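Local coordinates for protein RNA methyltransferase, TrmH family (Porphyromonas gingivalis, PDB 2I6D) that probably binds RNA and methylates it, as a SPOUT-class (SpoU/TrmH family) methyltransferase expected to use S-adenosylmethionine as methyl donor, at residues A[106-111]-A[203-208]; A[131-136]-A[160-165]. All coordinates share one frame; numbering follows the deposited sequence. Where two conformers were deposited one is given.

Both contacts lie in the parallel sheet of the SpoU methylase region, with centres about 10 Å apart. Interaction 1 pairs strand 104-109 with strand 201-206; interaction 2 pairs strand 131-134 with strand 158-161, the outermost within this chain on that side. Strands 104-109 and 131-134 are themselves neighbours, so the two contacts follow one another across the sheet in the order 158-161, 131-134, 104-109, 201-206. Along the chain interaction 2 is nested inside the loop that interaction 1 closes: residues 106-111 come first, 131-136 and 160-165 follow, and 203-208 return to the first strand. This places the sheet's first strand along the chain between a local beta-alpha-beta neighbour and a distant one.

Interaction 1: A[106-111]-A[203-208]; sequences LLLDGV and LVLGSE
Leu107 reaches across to strand 203-206 with both backbone polar atoms: its N donates to Leu203 O (2.8 Å) and its O accepts from Leu205 N (2.8 Å). Asp109 N then donates to Leu205 O at 2.7 Å, and all three parallel-strand bonds are nearly straight at hydrogen. On one face Leu106 and Leu203 lie side by side, CD2 to CD2 at 4.0 Å. CD1 of Leu205 reaches two leucines of the other strand, touching CD2 of Leu106 and CD2 of Leu108. On the other face Val204 CG1 touches Asp109 CB at 4.1 Å. Beyond the paired strands a water bridges the two segments, 3.0 Å from Asp109 O, to which it can donate, and accepting from Ser207 N (2.7 Å). Ser207 OG sits between its backbone N and carbonyl carbon (chi1 71°), where it meets the same water and Arg210 N, while Asp109 OD2 takes the N-H of Ser213. Helix 114-127, through Val117 and Ile120, packs on Leu106 and Leu108; helix 242-255 packs on Leu203 and Leu205. Strand 131-134 flanks strand 106-109 and strand 179-182 flanks strand 203-206, making this an interior pair of the parallel sheet.

Interaction 2: A[131-136]-A[160-165]; sequences HVWLGT and TPLKNT
The indole of Trp133 carries Leu162 on one face: CD2 lies 3.7 Å above the ring plane, displaced toward the rim. The two side chains cross obliquely, and Leu162 CD1 comes within 4.0 Å of Trp133 CE3. A chi1 of -59° sets Leu162 CG anti to its own carbonyl carbon, 4.0 Å from Trp133 CB. Thr160, the residue paired with Trp133 across the strands, lies beside it and points the same way, its CB 3.8 Å from Trp133 CD1. The ring also meets Phe172, with planes at about 35°, and its NE1 donates to Val100 O.

The backbones pair as parallel strands through three bonds. Thr160 N donates to Val132 O in the carbonyl plane, while Thr160 O receives Leu134 N from well above its plane (2.8 Å). Leu162 N closes the pairing on Leu134 O at 2.9 Å. Thr160 and Leu162, either side of Pro161, make the bonds, so the proline takes its place in the strand without breaking this pairing.

Farther on, Thr165 OG1 comes to 3.4 Å from Gly135 CA. A water joins Thr136 N to Thr165 OG1. At the other end a second water bonds Thr160 OG1 (2.7 Å) and takes a weak bond from His131 ND1. Asn164 caps helix 165-174, its OD1 accepting from Asp167 N.

The contact joins the two strands of a beta-alpha-beta unit whose connection holds helix 144-148. Its chemistry is divided: three main-chain bonds set the register of the outermost strand within this chain, Leu162 and Thr160 pack against an indole whose NE1 is fixed by Val100 O, and the polar ends are bridged through water, only weakly at His131.

Interaction 1: A[106-111]-A[203-208]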
loop_
_atom_site.group_PDB
_atom_site.type_symbol
_atom_site.label_atom_id
_atom_site.label_comp_id
_atom_site.label_asym_id
_atom_site.label_seq_id
_atom_site.Cartn_x
_atom_site.Cartn_y
_atom_site.Cartn_z
ATOM N N LEU A 106 -2.015 -1.573 -10.386
ATOM C CA LEU A 106 -1.259 -0.336 -10.323
ATOM C C LEU A 106 0.203 -0.612 -10.105
ATOM O O LEU A 106 0.569 -1.546 -9.355
ATOM C CB LEU A 106 -1.771 0.574 -9.193
ATOM C CG LEU A 106 -3.255 0.848 -9.221
ATOM C CD1 LEU A 106 -3.542 1.820 -8.057
ATOM C CD2 LEU A 106 -3.670 1.424 -10.597
ATOM N N LEU A 107 1.041 0.159 -10.797
ATOM C CA LEU A 107 2.452 0.168 -10.492
ATOM C C LEU A 107 2.845 1.596 -10.128
ATOM O O LEU A 107 2.624 2.524 -10.900
ATOM C CB LEU A 107 3.290 -0.343 -11.673
ATOM C CG LEU A 107 4.805 -0.543 -11.449
ATOM C CD1 LEU A 107 5.572 0.758 -11.419
ATOM C CD2 LEU A 107 5.120 -1.310 -10.216
ATOM N N LEU A 108 3.422 1.754 -8.951
ATOM C CA LEU A 108 3.882 3.059 -8.486
ATOM C C LEU A 108 5.375 3.128 -8.731
ATOM O O LEU A 108 6.152 2.446 -8.057
ATOM C CB LEU A 108 3.591 3.229 -6.996
ATOM C CG LEU A 108 2.136 2.993 -6.576
ATOM C CD1 LEU A 108 1.978 3.536 -5.164
ATOM C CD2 LEU A 108 1.143 3.671 -7.560
ATOM N N ASP A 109 5.780 3.948 -9.702
ATOM C CA ASP A 109 7.216 4.081 -10.075
ATOM C C ASP A 109 7.822 5.286 -9.353
ATOM O O ASP A 109 7.654 6.416 -9.824
ATOM C CB ASP A 109 7.347 4.310 -11.600
ATOM C CG ASP A 109 8.792 4.503 -12.063
ATOM O OD1 ASP A 109 9.719 3.992 -11.398
ATOM O OD2 ASP A 109 9.016 5.143 -13.129
ATOM N N GLY A 110 8.515 5.064 -8.237
ATOM C CA GLY A 110 9.194 6.159 -7.527
ATOM C C GLY A 110 8.241 7.140 -6.858
ATOM O O GLY A 110 8.521 8.340 -6.777
ATOM N N VAL A 111 7.124 6.623 -6.345
ATOM C CA VAL A 111 6.153 7.434 -5.608
ATOM C C VAL A 111 6.618 7.387 -4.148
ATOM O O VAL A 111 6.281 6.463 -3.382
ATOM C CB VAL A 111 4.719 6.917 -5.780
ATOM C CG1 VAL A 111 3.734 7.747 -4.919
ATOM C CG2 VAL A 111 4.304 7.017 -7.242
ATOM N N LEU A 203 -1.210 -0.354 -14.906
ATOM C CA LEU A 203 -1.250 1.096 -15.024
ATOM C C LEU A 203 -0.122 1.666 -14.186
ATOM O O LEU A 203 -0.082 1.519 -12.952
ATOM C CB LEU A 203 -2.608 1.658 -14.528
ATOM C CG LEU A 203 -2.714 3.183 -14.362
ATOM C CD1 LEU A 203 -2.391 3.877 -15.703
ATOM C CD2 LEU A 203 -4.154 3.549 -13.912
ATOM N N VAL A 204 0.785 2.332 -14.867
ATOM C CA VAL A 204 1.986 2.852 -14.227
ATOM C C VAL A 204 1.780 4.312 -13.846
ATOM O O VAL A 204 1.380 5.141 -14.692
ATOM C CB VAL A 204 3.232 2.753 -15.160
ATOM C CG1 VAL A 204 4.501 3.301 -14.436
ATOM C CG2 VAL A 204 3.476 1.246 -15.659
ATOM N N LEU A 205 2.100 4.634 -12.595
ATOM C CA LEU A 205 1.993 6.002 -12.079
ATOM C C LEU A 205 3.357 6.430 -11.531
ATOM O O LEU A 205 3.956 5.699 -10.738
ATOM C CB LEU A 205 0.942 6.049 -10.973
ATOM C CG LEU A 205 -0.421 5.686 -11.621
ATOM C CD1 LEU A 205 -1.270 4.826 -10.734
ATOM C CD2 LEU A 205 -1.113 6.984 -12.041
ATOM N N GLY A 206 3.851 7.595 -11.946
ATOM C CA GLY A 206 5.115 8.125 -11.398
ATOM C C GLY A 206 4.894 9.294 -10.447
ATOM O O GLY A 206 3.789 9.791 -10.331
ATOM N N SER A 207 5.944 9.794 -9.802
ATOM C CA SER A 207 5.752 10.993 -8.980
ATOM C C SER A 207 5.479 12.198 -9.856
ATOM O O SER A 207 6.017 12.287 -10.949
ATOM C CB SER A 207 6.960 11.286 -8.137
ATOM O OG SER A 207 8.010 11.742 -8.963
ATOM N N GLU A 208 4.650 13.121 -9.362
ATOM C CA GLU A 208 4.431 14.423 -9.999
ATOM C C GLU A 208 5.741 15.219 -10.153
ATOM O O GLU A 208 5.891 15.975 -11.117
ATOM C CB GLU A 208 3.365 15.212 -9.230
ATOM C CG GLU A 208 3.470 16.707 -9.316
ATOM C CD GLU A 208 2.495 17.417 -8.393
ATOM O OE1 GLU A 208 2.185 16.897 -7.289
ATOM O OE2 GLU A 208 2.048 18.513 -8.782
HETATM O O HOH W 1 8.577 9.266 -9.908
#

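Interaction 2: A[131-136]-A[160-165]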
loop_
_atom_site.group_PDB
_atom_site.type_symbol
_atom_site.label_atom_id
_atom_site.label_comp_id
_atom_site.label_asym_id
_atom_site.label_seq_id
_atom_site.Cartn_x
_atom_site.Cartn_y
_atom_site.Cartn_z
ATOM N N HIS A 131 -4.296 -5.543 -6.731
ATOM C CA HIS A 131 -2.829 -5.594 -6.644
ATOM C C HIS A 131 -2.236 -4.266 -6.902
ATOM O O HIS A 131 -2.626 -3.582 -7.855
ATOM C CB HIS A 131 -2.217 -6.606 -7.655
ATOM C CG HIS A 131 -2.567 -8.019 -7.348
ATOM N ND1 HIS A 131 -1.851 -8.779 -6.454
ATOM C CD2 HIS A 131 -3.602 -8.790 -7.758
ATOM C CE1 HIS A 131 -2.413 -9.972 -6.346
ATOM N NE2 HIS A 131 -3.476 -10.005 -7.128
ATOM N N VAL A 132 -1.281 -3.899 -6.050
ATOM C CA VAL A 132 -0.548 -2.628 -6.209
ATOM C C VAL A 132 0.925 -3.001 -6.096
ATOM O O VAL A 132 1.384 -3.549 -5.075
ATOM C CB VAL A 132 -0.928 -1.540 -5.147
ATOM C CG1 VAL A 132 0.011 -0.330 -5.238
ATOM C CG2 VAL A 132 -2.399 -1.085 -5.302
ATOM N N TRP A 133 1.670 -2.709 -7.152
ATOM C CA TRP A 133 3.080 -2.998 -7.152
ATOM C C TRP A 133 3.857 -1.732 -6.873
ATOM O O TRP A 133 3.430 -0.637 -7.262
ATOM C CB TRP A 133 3.533 -3.536 -8.523
ATOM C CG TRP A 133 2.830 -4.759 -9.050
ATOM C CD1 TRP A 133 2.048 -5.661 -8.363
ATOM C CD2 TRP A 133 2.938 -5.229 -10.370
ATOM N NE1 TRP A 133 1.623 -6.650 -9.229
ATOM C CE2 TRP A 133 2.156 -6.397 -10.473
ATOM C CE3 TRP A 133 3.602 -4.745 -11.508
ATOM C CZ2 TRP A 133 2.018 -7.100 -11.674
ATOM C CZ3 TRP A 133 3.473 -5.451 -12.713
ATOM C CH2 TRP A 133 2.690 -6.632 -12.773
ATOM N N LEU A 134 4.996 -1.873 -6.216
ATOM C CA LEU A 134 5.787 -0.715 -5.812
ATOM C C LEU A 134 7.179 -0.786 -6.421
ATOM O O LEU A 134 7.976 -1.700 -6.141
ATOM C CB LEU A 134 5.841 -0.623 -4.273
ATOM C CG LEU A 134 4.399 -0.466 -3.806
ATOM C CD1 LEU A 134 3.951 -1.535 -2.801
ATOM C CD2 LEU A 134 4.039 0.950 -3.398
ATOM N N GLY A 135 7.482 0.163 -7.288
ATOM C CA GLY A 135 8.778 0.139 -7.955
ATOM C C GLY A 135 9.852 0.876 -7.192
ATOM O O GLY A 135 9.647 1.288 -6.051
ATOM N N THR A 136 10.984 1.067 -7.869
ATOM C CA THR A 136 12.174 1.696 -7.344
ATOM C C THR A 136 11.879 3.011 -6.642
ATOM O O THR A 136 11.359 3.934 -7.254
ATOM C CB THR A 136 13.184 1.974 -8.508
ATOM O OG1 THR A 136 13.548 0.735 -9.126
ATOM C CG2 THR A 136 14.457 2.697 -8.015
ATOM N N THR A 160 3.049 -5.266 -3.619
ATOM C CA THR A 160 4.183 -6.070 -4.053
ATOM C C THR A 160 5.372 -5.186 -4.359
ATOM O O THR A 160 5.402 -4.545 -5.383
ATOM C CB THR A 160 3.843 -6.954 -5.295
ATOM O OG1 THR A 160 2.748 -7.828 -4.975
ATOM C CG2 THR A 160 5.051 -7.829 -5.683
ATOM N N PRO A 161 6.359 -5.136 -3.446
ATOM C CA PRO A 161 7.603 -4.441 -3.812
ATOM C C PRO A 161 8.296 -5.191 -4.954
ATOM O O PRO A 161 8.489 -6.412 -4.864
ATOM C CB PRO A 161 8.438 -4.512 -2.524
ATOM C CG PRO A 161 7.431 -4.845 -1.430
ATOM C CD PRO A 161 6.382 -5.663 -2.065
ATOM N N LEU A 162 8.677 -4.494 -6.017
ATOM C CA LEU A 162 9.277 -5.165 -7.160
ATOM C C LEU A 162 10.787 -5.201 -7.053
ATOM O O LEU A 162 11.388 -4.261 -6.543
ATOM C CB LEU A 162 8.885 -4.499 -8.482
ATOM C CG LEU A 162 7.408 -4.403 -8.873
ATOM C CD1 LEU A 162 7.277 -3.791 -10.247
ATOM C CD2 LEU A 162 6.783 -5.780 -8.885
ATOM N N LYS A 163 11.382 -6.300 -7.524
ATOM C CA LYS A 163 12.827 -6.445 -7.602
ATOM C C LYS A 163 13.378 -5.640 -8.784
ATOM O O LYS A 163 14.419 -4.957 -8.681
ATOM C CB LYS A 163 13.207 -7.914 -7.828
ATOM C CG LYS A 163 12.967 -8.866 -6.677
ATOM C CD LYS A 163 13.616 -10.218 -6.989
ATOM C CE LYS A 163 13.173 -11.289 -6.004
ATOM N NZ LYS A 163 11.684 -11.294 -5.854
ATOM N N ASN A 164 12.708 -5.766 -9.925
ATOM C CA ASN A 164 13.201 -5.167 -11.167
ATOM C C ASN A 164 11.977 -4.768 -11.951
ATOM O O ASN A 164 11.434 -5.574 -12.718
ATOM C CB ASN A 164 14.045 -6.154 -11.974
ATOM C CG ASN A 164 14.724 -5.509 -13.221
ATOM O OD1 ASN A 164 14.286 -4.488 -13.757
ATOM N ND2 ASN A 164 15.787 -6.147 -13.687
ATOM N N THR A 165 11.565 -3.524 -11.756
ATOM C CA THR A 165 10.351 -2.974 -12.397
ATOM C C THR A 165 10.350 -3.177 -13.909
ATOM O O THR A 165 9.376 -3.656 -14.484
ATOM C CB THR A 165 10.217 -1.455 -12.110
ATOM O OG1 THR A 165 10.194 -1.244 -10.691
ATOM C CG2 THR A 165 8.956 -0.878 -12.742
HETATM O O HOH W 2 1.315 -9.202 -6.756
HETATM O O HOH W 3 10.339 1.624 -10.685
HETATM O O HOH W 4 13.819 -1.814 -10.020
#